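Local coordinates for Mll8374 protein (Mesorhizobium loti, PDB 3B5E) that probably hydrolyses carboxylic ester bonds as a serine carboxylesterase of the alpha/beta-hydrolase fold, at residues Leu128-Pro133 and Val180-Arg185. Sequence-based numbering, arbitrary orientation. Where two conformers were deposited one is given.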
loop_
_atom_site.group_PDB
_atom_site.type_symbol
_atom_site.label_atom_id
_atom_site.label_comp_id
_atom_site.label_asym_id
_atom_site.label_seq_id
_atom_site.Cartn_x
_atom_site.Cartn_y
_atom_site.Cartn_z
ATOM N N LEU A 128 -5.374 -6.262 3.204
ATOM C CA LEU A 128 -4.787 -6.397 4.520
ATOM C C LEU A 128 -5.709 -5.779 5.561
ATOM O O LEU A 128 -5.957 -6.385 6.606
ATOM C CB LEU A 128 -3.391 -5.770 4.545
ATOM C CG LEU A 128 -2.591 -5.803 5.854
ATOM C CD1 LEU A 128 -2.271 -7.246 6.319
ATOM C CD2 LEU A 128 -1.340 -4.937 5.694
HETATM N N MSE A 129 -6.197 -4.567 5.292
HETATM C CA MSE A 129 -7.144 -3.902 6.206
HETATM C C MSE A 129 -8.397 -4.741 6.479
HETATM O O MSE A 129 -8.861 -4.810 7.609
HETATM C CB MSE A 129 -7.591 -2.531 5.659
HETATM C CG MSE A 129 -6.490 -1.488 5.608
HETATM SE SE MSE A 129 -7.078 0.092 4.550
HETATM C CE MSE A 129 -8.752 0.238 5.332
ATOM N N LEU A 130 -8.934 -5.373 5.438
ATOM C CA LEU A 130 -10.202 -6.085 5.549
ATOM C C LEU A 130 -10.045 -7.474 6.122
ATOM O O LEU A 130 -10.927 -7.957 6.820
ATOM C CB LEU A 130 -10.882 -6.127 4.189
ATOM C CG LEU A 130 -11.430 -4.759 3.749
ATOM C CD1 LEU A 130 -11.608 -4.754 2.249
ATOM C CD2 LEU A 130 -12.728 -4.415 4.497
ATOM N N LEU A 131 -8.903 -8.096 5.872
ATOM C CA LEU A 131 -8.671 -9.465 6.291
ATOM C C LEU A 131 -7.889 -9.587 7.617
ATOM O O LEU A 131 -8.015 -10.605 8.293
ATOM C CB LEU A 131 -7.951 -10.226 5.183
ATOM C CG LEU A 131 -8.695 -10.447 3.857
ATOM C CD1 LEU A 131 -7.757 -10.983 2.793
ATOM C CD2 LEU A 131 -9.906 -11.414 3.994
ATOM N N HIS A 132 -7.083 -8.581 7.973
ATOM C CA HIS A 132 -6.207 -8.639 9.132
ATOM C C HIS A 132 -6.264 -7.343 9.873
ATOM O O HIS A 132 -5.331 -6.568 9.821
ATOM C CB HIS A 132 -4.790 -8.954 8.709
ATOM C CG HIS A 132 -4.680 -10.292 8.067
ATOM N ND1 HIS A 132 -4.590 -11.450 8.797
ATOM C CD2 HIS A 132 -4.759 -10.670 6.769
ATOM C CE1 HIS A 132 -4.552 -12.485 7.972
ATOM N NE2 HIS A 132 -4.685 -12.040 6.740
ATOM N N PRO A 133 -7.389 -7.096 10.550
ATOM C CA PRO A 133 -7.546 -5.853 11.270
ATOM C C PRO A 133 -6.588 -5.733 12.464
ATOM O O PRO A 133 -6.125 -6.730 13.022
ATOM C CB PRO A 133 -8.996 -5.912 11.747
ATOM C CG PRO A 133 -9.310 -7.360 11.811
ATOM C CD PRO A 133 -8.576 -7.964 10.678
ATOM N N VAL A 180 -14.630 3.205 -2.528
ATOM C CA VAL A 180 -15.014 4.259 -1.558
ATOM C C VAL A 180 -16.226 3.841 -0.714
ATOM O O VAL A 180 -16.220 4.002 0.498
ATOM C CB VAL A 180 -15.307 5.627 -2.242
ATOM C CG1 VAL A 180 -15.937 6.616 -1.229
ATOM C CG2 VAL A 180 -14.001 6.165 -2.868
ATOM N N THR A 181 -17.232 3.314 -1.391
ATOM C CA THR A 181 -18.439 2.822 -0.751
ATOM C C THR A 181 -18.091 1.688 0.225
ATOM O O THR A 181 -18.520 1.685 1.405
ATOM C CB THR A 181 -19.475 2.370 -1.826
ATOM O OG1 THR A 181 -19.961 3.534 -2.499
ATOM C CG2 THR A 181 -20.680 1.610 -1.173
ATOM N N LEU A 182 -17.310 0.737 -0.253
ATOM C CA LEU A 182 -16.933 -0.425 0.560
ATOM C C LEU A 182 -16.206 -0.023 1.845
ATOM O O LEU A 182 -16.569 -0.456 2.933
ATOM C CB LEU A 182 -16.050 -1.356 -0.271
ATOM C CG LEU A 182 -15.560 -2.640 0.392
ATOM C CD1 LEU A 182 -16.711 -3.580 0.592
ATOM C CD2 LEU A 182 -14.441 -3.264 -0.464
ATOM N N LEU A 183 -15.152 0.782 1.720
ATOM C CA LEU A 183 -14.325 1.127 2.873
ATOM C C LEU A 183 -15.115 2.012 3.846
ATOM O O LEU A 183 -15.032 1.817 5.050
ATOM C CB LEU A 183 -13.017 1.775 2.431
ATOM C CG LEU A 183 -12.080 0.888 1.573
ATOM C CD1 LEU A 183 -10.828 1.663 1.095
ATOM C CD2 LEU A 183 -11.651 -0.381 2.315
ATOM N N SER A 184 -15.885 2.953 3.295
ATOM C CA SER A 184 -16.796 3.798 4.069
ATOM C C SER A 184 -17.780 2.956 4.871
ATOM O O SER A 184 -17.909 3.131 6.080
ATOM C CB SER A 184 -17.572 4.765 3.156
ATOM O OG SER A 184 -18.280 5.715 3.940
ATOM N N ARG A 185 -18.455 2.032 4.198
ATOM C CA ARG A 185 -19.434 1.171 4.855
ATOM C C ARG A 185 -18.828 0.389 6.014
ATOM O O ARG A 185 -19.509 0.163 7.014
ATOM C CB ARG A 185 -20.086 0.184 3.891
ATOM C CG ARG A 185 -21.125 0.801 2.967
ATOM C CD ARG A 185 -21.650 -0.210 1.965
ATOM N NE ARG A 185 -22.115 -1.433 2.612
#
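M129 and L130, near the C-terminal end of helix 120-131, meet L182 and L183 of helix 176-185 in a small, wholly apolar helix-to-helix contact on one face of the central sheet of an alpha/beta-hydrolase fold. Helix 120-131 follows the probable nucleophile elbow, and the contact lies at its far end, as plain structural packing. No hydrogen bond joins the segments, and the two together bury 149 Å². The backbones stay well apart: the closest pair of alpha carbons, L130 CA and L183 CA, is separated by 8.7 Å, and the gap is bridged by methyl groups at the ends of four long side chains. L130 reaches across with CD1, which touches CD2 of L182 at 4.2 Å, the two side chains running at a slant to each other. They arrive by different torsions: in L130 the CG lies beside the backbone N and anti to the carbonyl carbon (chi1 -71°), whereas in L182 it is anti to the N (chi1 -179°), which carries CD2 to the L130 methyl. The same CD1 of L130 also has CD2 of L183 at 4.4 Å, so one methyl rests against two successive leucines of the partner helix. Selenomethionine M129 adds the methyl beyond its selenium, CE, 4.2 Å from L183 CD2. L183 thus takes M129 and L130 on a single branch, CD2. At these distances the methyls are in plain van der Waals contact. Beneath the helices, M129 and L183 both rest on T161 of strand 160-166, and L183 continues onto I163 and onto V190 of the edge strand 189-195. On another side of helix 120-131, L128 and L131 pack against helix 85-106, which places this helix between helices 85-106 and 176-185 above the parallel strands.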